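Local atomic coordinates of conserved hypothetical secreted protein (Helicobacter pylori, PDB entry 4RNZ), a protein that is a zinc-dependent metallopeptidase of the M23B family that helps determine cell shape and probably cleaves peptidoglycan. Residues Leu35-Gln40 against Ala247-Val252; Phe86-Lys91 against Thr142-Val147; Thr92-Leu97 against Glu345-His350; Leu118-Lys123 against Leu257-Leu262; Leu191-Lys196 against Val222-Lys227. All coordinates share one frame; numbering follows the deposited sequence.

Following the chain from the N terminus, contact 1 opens at residues 35-40 and closes only at 247-252, where the N-terminal region meets the M23 peptidase region beside the zinc site. Contact 2 (86-91 with 142-147) lies nested inside that loop and pairs neighbouring strands 87-96 and 136-146. Contact 3 continues strand 87-96 and closes last, at the helix end 345-350, so it crosses contacts 1 and 2. Contact 4 joins helix 112-121 to the peptidase hairpin; it crosses contacts 1 and 2 and is nested in contact 3. Contact 5, nested in contacts 1, 3 and 4, follows contact 2 in series and touches contact 4 through Leu191 and Leu262. Arg261 links contact 4 to Glu38 of contact 1.

Contact 1 of 5, residues Leu35-Gln40 against Ala247-Val252; sequences LSAEIQ and AGYGKV
Ala37 comes nearest to Gly248, their CA atoms 5.4 Å apart, and the two chains meet as turn against loop, joined by side chains. Ala37 points toward the loop: its CB lies 3.3 Å from Ala247 O and sits over the middle of the Tyr249 ring, 3.8 Å from the centroid and 13° off the ring normal, a CH-pi contact. At the rim of the same ring Glu38 takes over. Its chain bends at chi2 (-57°), and the carboxylate arrives with OE1 in the ring plane, accepting a short hydrogen bond of 2.5 Å from Tyr249 OH on the anti lone pair of OE1. The two side chains cross at about a right angle, the carboxylate plane turned 54° from the ring. The other oxygen, OE2, forms a salt bridge with Arg261, so both oxygens of this buried acid are engaged. Tyr249 and Gly250 form a classic beta bulge. The tyrosine ring also meets that of the zinc ligand His301, which places the contact in the second shell of the metal site. Around it, Tyr249 packs on Val263 and Ala265 of strand 260-267 and on Tyr305 of strand 299-306, while Tyr25 of helix 23-26 touches both Ser36 and Ala247.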
# COMPACT_ATOMS: atom_id res chain seq x y z
N LEU A 35 -5.22 -9.52 -11.95
CA LEU A 35 -5.96 -8.68 -11.01
C LEU A 35 -6.49 -9.53 -9.84
O LEU A 35 -6.32 -9.18 -8.65
CB LEU A 35 -7.09 -7.99 -11.79
CG LEU A 35 -7.42 -6.51 -11.71
CD1 LEU A 35 -6.19 -5.62 -11.70
CD2 LEU A 35 -8.35 -6.16 -12.86
N SER A 36 -7.05 -10.69 -10.18
CA SER A 36 -7.61 -11.61 -9.20
C SER A 36 -6.60 -12.25 -8.28
O SER A 36 -6.97 -12.75 -7.24
CB SER A 36 -8.39 -12.72 -9.92
OG SER A 36 -7.51 -13.70 -10.46
N ALA A 37 -5.32 -12.25 -8.65
CA ALA A 37 -4.29 -12.85 -7.81
C ALA A 37 -3.92 -11.98 -6.60
O ALA A 37 -3.16 -12.42 -5.75
CB ALA A 37 -3.02 -13.13 -8.63
N GLU A 38 -4.45 -10.77 -6.51
CA GLU A 38 -4.06 -9.86 -5.42
C GLU A 38 -5.04 -9.77 -4.26
O GLU A 38 -5.07 -8.77 -3.54
CB GLU A 38 -3.74 -8.46 -5.96
CG GLU A 38 -2.32 -8.32 -6.52
CD GLU A 38 -1.21 -8.68 -5.50
OE1 GLU A 38 -0.16 -9.24 -5.92
OE2 GLU A 38 -1.34 -8.40 -4.29
N ILE A 39 -5.82 -10.83 -4.03
CA ILE A 39 -6.65 -10.90 -2.85
C ILE A 39 -5.71 -11.20 -1.69
O ILE A 39 -5.09 -12.26 -1.64
CB ILE A 39 -7.71 -12.02 -2.95
CG1 ILE A 39 -8.63 -11.81 -4.15
CG2 ILE A 39 -8.52 -12.09 -1.67
CD1 ILE A 39 -9.55 -13.00 -4.38
N GLN A 40 -5.58 -10.28 -0.76
CA GLN A 40 -4.65 -10.49 0.35
C GLN A 40 -5.29 -11.20 1.52
O GLN A 40 -6.47 -10.99 1.83
CB GLN A 40 -4.02 -9.16 0.78
CG GLN A 40 -3.18 -8.54 -0.32
CD GLN A 40 -2.10 -9.50 -0.83
OE1 GLN A 40 -1.32 -10.04 -0.05
NE2 GLN A 40 -2.06 -9.72 -2.15
N ALA A 247 -2.43 -18.58 -8.54
CA ALA A 247 -3.24 -18.59 -9.73
C ALA A 247 -3.28 -17.18 -10.27
O ALA A 247 -3.57 -16.26 -9.52
CB ALA A 247 -4.65 -19.07 -9.41
N GLY A 248 -2.97 -17.01 -11.56
CA GLY A 248 -3.02 -15.70 -12.20
C GLY A 248 -1.62 -15.08 -12.29
O GLY A 248 -1.35 -14.29 -13.18
N TYR A 249 -0.75 -15.44 -11.37
CA TYR A 249 0.64 -14.99 -11.40
C TYR A 249 1.61 -16.09 -11.82
O TYR A 249 2.77 -15.80 -12.16
CB TYR A 249 1.07 -14.53 -10.02
CG TYR A 249 0.72 -13.13 -9.62
CD1 TYR A 249 0.54 -12.12 -10.55
CD2 TYR A 249 0.67 -12.80 -8.27
CE1 TYR A 249 0.26 -10.82 -10.16
CE2 TYR A 249 0.39 -11.52 -7.86
CZ TYR A 249 0.20 -10.52 -8.82
OH TYR A 249 -0.07 -9.24 -8.44
N GLY A 250 1.17 -17.35 -11.78
CA GLY A 250 2.09 -18.46 -11.94
C GLY A 250 3.09 -18.49 -10.80
O GLY A 250 2.72 -18.26 -9.64
N LYS A 251 4.37 -18.74 -11.11
CA LYS A 251 5.42 -18.67 -10.10
C LYS A 251 5.75 -17.23 -9.76
O LYS A 251 5.96 -16.41 -10.66
CB LYS A 251 6.70 -19.40 -10.53
CG LYS A 251 6.56 -20.91 -10.52
CD LYS A 251 7.83 -21.63 -10.94
CE LYS A 251 7.52 -23.01 -11.48
NZ LYS A 251 8.80 -23.67 -11.84
N VAL A 252 5.83 -16.94 -8.48
CA VAL A 252 6.01 -15.58 -8.02
C VAL A 252 6.86 -15.53 -6.74
O VAL A 252 6.84 -16.43 -5.89
CB VAL A 252 4.63 -14.90 -7.85
CG1 VAL A 252 3.72 -15.74 -6.96
CG2 VAL A 252 4.77 -13.51 -7.27

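Contact 2 of 5, residues Phe86-Lys91 against Thr142-Val147; sequences FTRKEK and TRDYRV. With PO4 (phosphate ion), chain G.
Arg88 grips Asp144 side-on: NE reaches OD1 at 2.6 Å and NH2 reaches OD2 at 3.0 Å, both on syn lone pairs, with guanidinium and carboxylate nearly coplanar (25° apart). This is the close-packed face. The Phe86 ring stacks on the carboxylate, OD2 lying 3.6 Å above the ring plane toward its rim, while Phe151 of strand 149-151 touches both residues; farther along, Thr142 CB meets Arg88 CG. The face of Thr87 and Lys89, both exposed, is the solvent side: there Lys89 and Lys91 converge on a bound phosphate, probably from the crystallisation liquor. The extended Lys89 crosses the Tyr145 ring with CE over its centre, 3.7 Å from the centroid; NZ adds a cation-pi contact and hydrogen-bonds phosphate O3 at 2.8 Å. Lys91 NZ hydrogen-bonds phosphate O4 (3.1 Å). Between the faces, Thr87 with Tyr145 and Lys89 with Arg143 are hydrogen-bonded pairs, and Arg88 with Asp144 and Glu90 with Thr142 non-hydrogen-bonded ones: regular antiparallel pairing of neighbouring strands 87-96 and 136-146.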
# COMPACT_ATOMS: atom_id res chain seq x y z
N PHE A 86 -16.34 4.23 -0.32
CA PHE A 86 -15.84 4.40 1.04
C PHE A 86 -15.91 5.83 1.51
O PHE A 86 -15.98 6.77 0.69
CB PHE A 86 -14.38 3.89 1.14
CG PHE A 86 -13.42 4.63 0.26
CD1 PHE A 86 -12.84 5.83 0.69
CD2 PHE A 86 -13.07 4.14 -1.00
CE1 PHE A 86 -11.96 6.51 -0.13
CE2 PHE A 86 -12.19 4.82 -1.82
CZ PHE A 86 -11.62 6.01 -1.38
N THR A 87 -15.87 5.98 2.83
CA THR A 87 -15.81 7.28 3.48
C THR A 87 -14.41 7.47 4.08
O THR A 87 -13.79 6.52 4.56
CB THR A 87 -16.91 7.39 4.56
OG1 THR A 87 -18.19 7.31 3.92
CG2 THR A 87 -16.85 8.72 5.27
N ARG A 88 -13.91 8.70 4.03
CA ARG A 88 -12.56 8.99 4.52
C ARG A 88 -12.65 9.92 5.73
O ARG A 88 -13.33 10.93 5.65
CB ARG A 88 -11.77 9.59 3.37
CG ARG A 88 -10.33 9.95 3.66
CD ARG A 88 -9.61 10.18 2.35
NE ARG A 88 -9.29 8.90 1.75
CZ ARG A 88 -8.93 8.70 0.49
NH1 ARG A 88 -8.84 9.72 -0.35
NH2 ARG A 88 -8.64 7.48 0.07
N LYS A 89 -12.02 9.56 6.85
CA LYS A 89 -11.94 10.45 8.01
C LYS A 89 -10.50 10.93 8.22
O LYS A 89 -9.56 10.13 8.12
CB LYS A 89 -12.33 9.73 9.29
CG LYS A 89 -13.71 9.11 9.29
CD LYS A 89 -13.99 8.54 10.67
CE LYS A 89 -15.26 7.72 10.71
NZ LYS A 89 -15.59 7.41 12.14
N GLU A 90 -10.34 12.20 8.56
CA GLU A 90 -9.03 12.78 8.85
C GLU A 90 -8.93 13.08 10.33
O GLU A 90 -9.88 13.58 10.94
CB GLU A 90 -8.85 14.05 8.03
CG GLU A 90 -7.47 14.69 8.11
CD GLU A 90 -7.43 16.00 7.37
OE1 GLU A 90 -8.34 16.83 7.59
OE2 GLU A 90 -6.52 16.18 6.56
N LYS A 91 -7.77 12.77 10.91
CA LYS A 91 -7.47 13.05 12.31
C LYS A 91 -6.10 13.69 12.44
O LYS A 91 -5.24 13.52 11.56
CB LYS A 91 -7.46 11.78 13.16
CG LYS A 91 -8.82 11.12 13.27
CD LYS A 91 -8.93 10.20 14.46
CE LYS A 91 -10.40 9.98 14.84
NZ LYS A 91 -11.16 9.47 13.67
N THR A 142 -5.37 10.13 7.34
CA THR A 142 -6.71 9.70 6.97
C THR A 142 -6.82 8.20 7.03
O THR A 142 -5.82 7.48 6.98
CB THR A 142 -7.10 10.16 5.56
OG1 THR A 142 -6.28 9.52 4.58
CG2 THR A 142 -6.99 11.66 5.42
N ARG A 143 -8.05 7.75 7.18
CA ARG A 143 -8.37 6.32 7.20
C ARG A 143 -9.64 6.16 6.35
O ARG A 143 -10.46 7.11 6.30
CB ARG A 143 -8.61 5.94 8.64
CG ARG A 143 -8.09 4.61 9.10
CD ARG A 143 -8.61 4.29 10.51
NE ARG A 143 -7.84 4.83 11.66
CZ ARG A 143 -6.60 4.47 11.99
NH1 ARG A 143 -5.92 3.63 11.23
NH2 ARG A 143 -6.00 4.98 13.09
N ASP A 144 -9.77 5.03 5.66
CA ASP A 144 -10.94 4.82 4.80
C ASP A 144 -11.90 3.83 5.48
O ASP A 144 -11.45 2.89 6.12
CB ASP A 144 -10.55 4.33 3.41
CG ASP A 144 -9.82 5.36 2.59
OD1 ASP A 144 -9.90 6.57 2.85
OD2 ASP A 144 -9.18 4.96 1.62
N TYR A 145 -13.20 4.07 5.34
CA TYR A 145 -14.22 3.31 6.05
C TYR A 145 -15.30 2.80 5.10
O TYR A 145 -15.71 3.51 4.19
CB TYR A 145 -14.92 4.20 7.08
CG TYR A 145 -14.02 4.62 8.21
CD1 TYR A 145 -13.12 5.68 8.07
CD2 TYR A 145 -14.07 3.98 9.43
CE1 TYR A 145 -12.29 6.06 9.11
CE2 TYR A 145 -13.25 4.36 10.49
CZ TYR A 145 -12.36 5.39 10.32
OH TYR A 145 -11.53 5.77 11.38
N ARG A 146 -15.76 1.58 5.36
CA ARG A 146 -16.90 0.98 4.66
C ARG A 146 -17.91 0.58 5.69
O ARG A 146 -17.60 -0.18 6.60
CB ARG A 146 -16.49 -0.29 3.92
CG ARG A 146 -15.74 -0.01 2.67
CD ARG A 146 -15.33 -1.33 2.07
NE ARG A 146 -16.43 -1.92 1.30
CZ ARG A 146 -16.26 -2.90 0.44
NH1 ARG A 146 -15.04 -3.37 0.22
NH2 ARG A 146 -17.30 -3.38 -0.25
N VAL A 147 -19.12 1.08 5.50
CA VAL A 147 -20.20 1.05 6.49
C VAL A 147 -19.68 1.12 7.93
O VAL A 147 -19.86 0.22 8.73
CB VAL A 147 -21.19 -0.11 6.25
CG1 VAL A 147 -20.52 -1.48 6.43
CG2 VAL A 147 -22.43 0.05 7.13
P PO4 G . -13.14 5.72 14.36
O1 PO4 G . -11.98 5.11 13.59
O2 PO4 G . -13.12 5.13 15.75
O3 PO4 G . -14.47 5.41 13.70
O4 PO4 G . -13.08 7.22 14.46

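Contact 3 of 5, residues Thr92-Leu97 against Glu345-His350; sequences TLLLSL and ELLKTH. With NI (nickel (II) ion), chain C.
Leu94 and His350 cross at about a right angle where strand 87-96 faces the C-terminal end of helix 326-348. In His350, CB comes first, 4.1 Å from Leu94 CD1. CG lies anti to the carbonyl carbon (chi1 -58°). ND1 then donates to Leu346 O over 2.6 Å, onto a lone pair in the carbonyl plane and with the acceptor in the ring plane; this fixes the ring's rotation by tying it back to the last turn of the preceding helix. At the far end NE2 binds nickel at 2.2 Å, flanked by CE1 and CD2, 3.0 and 3.3 Å from the ion. Strand and helix themselves meet through apolar side chains: Leu94 CD1 stands 4.3 Å from Leu346 CB, and Leu94 CD2 is 4.2 Å from Leu347 CD2. Leu360 of strand 357-361 touches both Leu94 and His350, and Tyr358 meets the histidine ring edge-to-face. His366 and His368, from the C-terminal expression tag, complete the protein part of this nickel site, probably a product of the construct.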
# COMPACT_ATOMS: atom_id res chain seq x y z
N THR A 92 -5.91 14.39 13.55
CA THR A 92 -4.61 14.90 13.94
C THR A 92 -4.17 14.36 15.28
O THR A 92 -4.79 14.65 16.32
CB THR A 92 -4.61 16.42 13.98
OG1 THR A 92 -5.00 16.92 12.70
CG2 THR A 92 -3.21 16.96 14.32
N LEU A 93 -3.10 13.59 15.27
CA LEU A 93 -2.46 13.15 16.49
C LEU A 93 -1.41 14.19 16.90
O LEU A 93 -0.51 14.52 16.11
CB LEU A 93 -1.76 11.81 16.28
CG LEU A 93 -0.91 11.29 17.43
CD1 LEU A 93 -1.73 11.05 18.69
CD2 LEU A 93 -0.25 9.99 16.98
N LEU A 94 -1.54 14.69 18.12
CA LEU A 94 -0.49 15.50 18.76
C LEU A 94 0.05 14.76 19.98
O LEU A 94 -0.71 14.30 20.84
CB LEU A 94 -1.05 16.84 19.19
CG LEU A 94 -1.76 17.68 18.13
CD1 LEU A 94 -2.37 18.90 18.80
CD2 LEU A 94 -0.82 18.09 17.01
N LEU A 95 1.36 14.65 20.08
CA LEU A 95 1.92 13.79 21.10
C LEU A 95 3.17 14.42 21.71
O LEU A 95 4.01 14.98 20.99
CB LEU A 95 2.25 12.47 20.42
CG LEU A 95 2.56 11.24 21.24
CD1 LEU A 95 2.08 10.04 20.43
CD2 LEU A 95 4.06 11.17 21.53
N SER A 96 3.28 14.33 23.04
CA SER A 96 4.54 14.64 23.74
C SER A 96 5.14 13.32 24.18
O SER A 96 4.51 12.58 24.91
CB SER A 96 4.29 15.55 24.96
OG SER A 96 5.50 15.77 25.66
N LEU A 97 6.34 13.01 23.72
CA LEU A 97 6.93 11.70 24.01
C LEU A 97 7.10 11.39 25.53
O LEU A 97 7.67 12.17 26.28
CB LEU A 97 8.27 11.59 23.29
CG LEU A 97 8.89 10.21 23.21
CD1 LEU A 97 8.06 9.29 22.33
CD2 LEU A 97 10.30 10.31 22.65
N GLU A 345 -0.65 26.46 15.43
CA GLU A 345 -1.85 26.92 16.10
C GLU A 345 -2.49 25.83 16.94
O GLU A 345 -2.95 26.11 18.04
CB GLU A 345 -2.87 27.50 15.11
CG GLU A 345 -2.41 28.82 14.49
CD GLU A 345 -3.35 29.35 13.42
OE1 GLU A 345 -4.52 28.90 13.38
OE2 GLU A 345 -2.92 30.22 12.64
N LEU A 346 -2.52 24.60 16.43
CA LEU A 346 -3.09 23.47 17.17
C LEU A 346 -2.25 23.11 18.38
O LEU A 346 -2.80 22.75 19.43
CB LEU A 346 -3.27 22.24 16.27
CG LEU A 346 -4.36 22.36 15.20
CD1 LEU A 346 -4.23 21.22 14.18
CD2 LEU A 346 -5.74 22.37 15.86
N LEU A 347 -0.93 23.17 18.22
CA LEU A 347 -0.02 22.92 19.34
C LEU A 347 -0.19 24.01 20.40
O LEU A 347 -0.12 23.72 21.58
CB LEU A 347 1.44 22.85 18.90
CG LEU A 347 1.86 21.60 18.14
CD1 LEU A 347 3.13 21.89 17.36
CD2 LEU A 347 2.06 20.39 19.04
N LYS A 348 -0.46 25.24 19.99
CA LYS A 348 -0.65 26.31 20.97
C LYS A 348 -1.92 26.10 21.76
O LYS A 348 -2.02 26.52 22.90
CB LYS A 348 -0.74 27.71 20.34
CG LYS A 348 0.42 28.18 19.47
CD LYS A 348 1.79 27.56 19.78
CE LYS A 348 2.30 27.84 21.19
NZ LYS A 348 2.08 29.25 21.62
N THR A 349 -2.92 25.47 21.15
CA THR A 349 -4.24 25.38 21.76
C THR A 349 -4.56 24.03 22.37
O THR A 349 -5.69 23.80 22.78
CB THR A 349 -5.32 25.74 20.74
OG1 THR A 349 -5.15 24.94 19.55
CG2 THR A 349 -5.22 27.20 20.38
N HIS A 350 -3.58 23.13 22.44
CA HIS A 350 -3.74 21.86 23.14
C HIS A 350 -2.52 21.61 24.00
O HIS A 350 -1.46 21.24 23.49
CB HIS A 350 -3.95 20.73 22.15
CG HIS A 350 -5.14 20.94 21.28
ND1 HIS A 350 -5.13 21.81 20.21
CD2 HIS A 350 -6.38 20.44 21.35
CE1 HIS A 350 -6.33 21.83 19.66
NE2 HIS A 350 -7.10 21.00 20.33
NI NI C . -9.21 20.90 19.79

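Contact 4 of 5, residues Leu118-Lys123 against Leu257-Leu262; sequences LMNAYK and LNELRL
Asn120, near the end of helix 112-121, faces both Asn258 and Glu259. Its OD1 touches Asn258 CB at 3.4 Å, and its amide stacks on the Glu259 carboxylate, the two planes 28° apart and the side chains running antiparallel alongside each other. In Glu259, CG lies between the backbone N and the carbonyl carbon (chi1 68°) and the chain bends at chi2; OE1 lies 3.4 Å from Asn120 CB. Asn258 and Glu259 are the two central residues of a type II' turn, Leu257 to Leu260, that closes the beta hairpin of strands 252-257 and 260-267 in the peptidase sheet. The second domain thus abuts the tip of this hairpin. Phe189 packs against both turn residues. A water lies 2.8 Å from Asn120 O and 2.6 Å from Glu259 OE1, within donating distance of both, though further acceptors compete for its protons. Toward solvent, the extended, exposed Lys123 donates a hydrogen bond from NZ to Asn258 OD1 (3.1 Å), tilted 31° from the carbonyl plane.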
# COMPACT_ATOMS: atom_id res chain seq x y z
N LEU A 118 4.85 5.49 10.48
CA LEU A 118 5.72 6.57 10.99
C LEU A 118 7.18 6.14 11.14
O LEU A 118 8.07 6.88 10.75
CB LEU A 118 5.22 7.15 12.31
CG LEU A 118 5.96 8.47 12.61
CD1 LEU A 118 5.33 9.65 11.89
CD2 LEU A 118 6.01 8.72 14.08
N MET A 119 7.42 4.97 11.72
CA MET A 119 8.77 4.46 11.89
C MET A 119 9.43 4.37 10.52
O MET A 119 10.55 4.82 10.32
CB MET A 119 8.77 3.07 12.52
CG MET A 119 8.14 2.92 13.91
SD MET A 119 8.66 4.09 15.18
CE MET A 119 7.50 5.41 14.91
N ASN A 120 8.70 3.83 9.55
CA ASN A 120 9.21 3.67 8.20
C ASN A 120 9.47 5.00 7.49
O ASN A 120 10.47 5.13 6.80
CB ASN A 120 8.29 2.76 7.37
CG ASN A 120 8.50 1.29 7.67
OD1 ASN A 120 9.64 0.84 7.84
ND2 ASN A 120 7.41 0.51 7.72
N ALA A 121 8.59 5.97 7.68
CA ALA A 121 8.72 7.28 7.07
C ALA A 121 9.95 8.01 7.58
O ALA A 121 10.54 8.79 6.86
CB ALA A 121 7.49 8.13 7.34
N TYR A 122 10.30 7.77 8.83
CA TYR A 122 11.46 8.42 9.45
C TYR A 122 12.64 7.46 9.61
O TYR A 122 13.54 7.69 10.43
CB TYR A 122 11.04 9.00 10.81
CG TYR A 122 10.32 10.32 10.68
CD1 TYR A 122 11.03 11.52 10.58
CD2 TYR A 122 8.94 10.38 10.65
CE1 TYR A 122 10.38 12.73 10.44
CE2 TYR A 122 8.28 11.59 10.54
CZ TYR A 122 9.00 12.77 10.42
OH TYR A 122 8.35 13.98 10.31
N LYS A 123 12.68 6.38 8.82
CA LYS A 123 13.67 5.34 9.08
C LYS A 123 15.12 5.82 9.00
O LYS A 123 15.97 5.33 9.77
CB LYS A 123 13.49 4.10 8.19
CG LYS A 123 13.79 2.84 8.99
CD LYS A 123 14.07 1.59 8.19
CE LYS A 123 14.16 0.42 9.15
NZ LYS A 123 14.52 -0.87 8.51
N LEU A 257 10.53 -4.86 2.13
CA LEU A 257 11.54 -3.92 2.58
C LEU A 257 10.82 -2.71 3.12
O LEU A 257 10.13 -2.00 2.37
CB LEU A 257 12.48 -3.50 1.42
CG LEU A 257 13.59 -2.52 1.83
CD1 LEU A 257 14.60 -3.19 2.75
CD2 LEU A 257 14.29 -1.95 0.60
N ASN A 258 10.99 -2.46 4.42
CA ASN A 258 10.29 -1.38 5.10
C ASN A 258 8.79 -1.49 4.78
O ASN A 258 8.22 -2.55 4.95
CB ASN A 258 10.89 -0.03 4.75
CG ASN A 258 12.37 0.08 5.12
OD1 ASN A 258 12.90 -0.72 5.88
ND2 ASN A 258 13.04 1.08 4.58
N GLU A 259 8.16 -0.43 4.29
CA GLU A 259 6.72 -0.48 3.98
C GLU A 259 6.40 -0.98 2.56
O GLU A 259 5.24 -0.97 2.14
CB GLU A 259 6.05 0.86 4.27
CG GLU A 259 6.42 2.05 3.38
CD GLU A 259 7.60 2.87 3.91
OE1 GLU A 259 8.72 2.29 3.99
OE2 GLU A 259 7.43 4.08 4.20
N LEU A 260 7.42 -1.46 1.84
CA LEU A 260 7.23 -2.02 0.51
C LEU A 260 7.08 -3.52 0.46
O LEU A 260 7.76 -4.29 1.15
CB LEU A 260 8.34 -1.60 -0.47
CG LEU A 260 8.56 -0.12 -0.83
CD1 LEU A 260 9.60 0.05 -1.94
CD2 LEU A 260 7.28 0.60 -1.23
N ARG A 261 6.20 -3.94 -0.44
CA ARG A 261 6.15 -5.30 -0.90
C ARG A 261 6.34 -5.30 -2.43
O ARG A 261 5.62 -4.61 -3.16
CB ARG A 261 4.81 -5.88 -0.52
CG ARG A 261 4.51 -7.31 -0.89
CD ARG A 261 3.09 -7.66 -0.41
NE ARG A 261 2.52 -8.48 -1.42
CZ ARG A 261 1.48 -8.21 -2.20
NH1 ARG A 261 0.69 -7.15 -2.05
NH2 ARG A 261 1.23 -9.08 -3.14
N LEU A 262 7.30 -6.10 -2.89
CA LEU A 262 7.70 -6.13 -4.30
C LEU A 262 7.39 -7.51 -4.86
O LEU A 262 7.80 -8.52 -4.29
CB LEU A 262 9.19 -5.78 -4.46
CG LEU A 262 9.60 -4.36 -4.03
CD1 LEU A 262 10.02 -4.32 -2.57
CD2 LEU A 262 10.74 -3.82 -4.86
O HOH W 1 10.66 3.94 4.32

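Contact 5 of 5, residues Leu191-Lys196 against Val222-Lys227; sequences LETPVK and VDYAAK. With ZN (zinc ion), chain B.
Tyr224 and Ala226 meet the loop 191-196 on the far side of a strand carrying the aspartate of the HxxxD zinc motif of M23 peptidases (His219 and Asp223). Val222 opens the segment, its CG1 covering one face of the Tyr224 ring, 3.9 Å above the plane. Asp223 turns the other way and binds zinc through OD1 at 2.0 Å, with His219, His301 and Glu34 as the other protein ligands; Glu34 comes from the N-terminal region, consistent with a latent, blocked site. Tyr224 CB then lies 3.7 Å from Val195 CG1, the Pro194 side chain crosses the tyrosine at about a right angle (CD 3.9 Å from Tyr224 CE2), and Thr193 CG2 stands near the hydroxyl. A water in the ring plane joins Tyr224 OH (2.7 Å) to Thr193 OG1 (2.9 Å). Phe302 of strand 299-306 touches both Pro194 and Tyr224. Ala225 points away, and Ala226 returns toward the loop, its CB 4.2 Å from Val195 CG2 and 3.7 Å from Lys196 O.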
# COMPACT_ATOMS: atom_id res chain seq x y z
N LEU A 191 14.87 2.00 -6.66
CA LEU A 191 14.68 0.69 -7.24
C LEU A 191 15.38 0.60 -8.59
O LEU A 191 15.55 1.59 -9.27
CB LEU A 191 13.19 0.42 -7.43
CG LEU A 191 12.33 0.39 -6.18
CD1 LEU A 191 10.92 -0.02 -6.59
CD2 LEU A 191 12.92 -0.57 -5.17
N GLU A 192 15.76 -0.61 -8.96
CA GLU A 192 16.41 -0.87 -10.26
C GLU A 192 15.49 -1.74 -11.07
O GLU A 192 14.84 -2.63 -10.54
CB GLU A 192 17.71 -1.63 -10.06
CG GLU A 192 18.84 -0.76 -9.57
CD GLU A 192 20.14 -1.51 -9.37
OE1 GLU A 192 20.19 -2.76 -9.51
OE2 GLU A 192 21.14 -0.82 -9.05
N THR A 193 15.45 -1.49 -12.37
CA THR A 193 14.70 -2.31 -13.28
C THR A 193 15.20 -3.75 -13.16
O THR A 193 16.38 -3.98 -13.26
CB THR A 193 14.93 -1.80 -14.70
OG1 THR A 193 14.45 -0.46 -14.79
CG2 THR A 193 14.21 -2.65 -15.68
N PRO A 194 14.28 -4.72 -12.92
CA PRO A 194 14.66 -6.07 -12.51
C PRO A 194 14.91 -7.07 -13.62
O PRO A 194 15.19 -8.22 -13.33
CB PRO A 194 13.44 -6.54 -11.69
CG PRO A 194 12.29 -5.83 -12.29
CD PRO A 194 12.83 -4.49 -12.78
N VAL A 195 14.79 -6.64 -14.88
CA VAL A 195 14.91 -7.56 -16.02
C VAL A 195 15.33 -6.78 -17.26
O VAL A 195 15.14 -5.55 -17.33
CB VAL A 195 13.56 -8.29 -16.29
CG1 VAL A 195 12.52 -7.34 -16.87
CG2 VAL A 195 13.74 -9.49 -17.19
N LYS A 196 15.94 -7.46 -18.22
CA LYS A 196 16.21 -6.83 -19.51
C LYS A 196 14.97 -7.02 -20.36
O LYS A 196 14.68 -8.11 -20.80
CB LYS A 196 17.42 -7.46 -20.22
CG LYS A 196 17.86 -6.61 -21.41
CD LYS A 196 18.80 -5.52 -20.94
CE LYS A 196 19.22 -4.54 -22.05
NZ LYS A 196 20.24 -3.61 -21.46
N VAL A 222 3.92 -3.50 -13.61
CA VAL A 222 4.44 -3.21 -14.94
C VAL A 222 4.70 -4.57 -15.56
O VAL A 222 5.30 -5.42 -14.93
CB VAL A 222 5.76 -2.43 -14.89
CG1 VAL A 222 6.31 -2.22 -16.30
CG2 VAL A 222 5.56 -1.11 -14.19
N ASP A 223 4.21 -4.76 -16.78
CA ASP A 223 4.50 -5.97 -17.54
C ASP A 223 5.67 -5.68 -18.46
O ASP A 223 5.61 -4.78 -19.31
CB ASP A 223 3.29 -6.43 -18.34
CG ASP A 223 2.20 -7.02 -17.47
OD1 ASP A 223 2.47 -7.29 -16.28
OD2 ASP A 223 1.08 -7.21 -17.95
N TYR A 224 6.75 -6.42 -18.25
CA TYR A 224 7.98 -6.25 -19.02
C TYR A 224 8.04 -7.41 -19.97
O TYR A 224 8.17 -8.55 -19.52
CB TYR A 224 9.21 -6.32 -18.13
CG TYR A 224 9.48 -5.15 -17.20
CD1 TYR A 224 9.92 -3.92 -17.69
CD2 TYR A 224 9.35 -5.29 -15.81
CE1 TYR A 224 10.20 -2.87 -16.83
CE2 TYR A 224 9.63 -4.26 -14.96
CZ TYR A 224 10.06 -3.05 -15.46
OH TYR A 224 10.33 -2.03 -14.58
N ALA A 225 7.91 -7.15 -21.26
CA ALA A 225 8.08 -8.21 -22.26
C ALA A 225 9.56 -8.60 -22.28
O ALA A 225 10.43 -7.75 -22.38
CB ALA A 225 7.62 -7.75 -23.64
N ALA A 226 9.83 -9.88 -22.12
CA ALA A 226 11.18 -10.38 -22.15
C ALA A 226 11.20 -11.80 -22.66
O ALA A 226 10.20 -12.49 -22.63
CB ALA A 226 11.79 -10.35 -20.78
N LYS A 227 12.38 -12.23 -23.08
CA LYS A 227 12.58 -13.60 -23.53
C LYS A 227 12.42 -14.59 -22.41
O LYS A 227 12.86 -14.37 -21.27
CB LYS A 227 13.99 -13.75 -24.12
CG LYS A 227 14.32 -15.18 -24.52
CD LYS A 227 15.45 -15.23 -25.53
CE LYS A 227 15.59 -16.63 -26.11
NZ LYS A 227 16.29 -16.55 -27.42
ZN ZN B . 0.87 -7.39 -15.13
O HOH W 2 11.75 -0.05 -15.64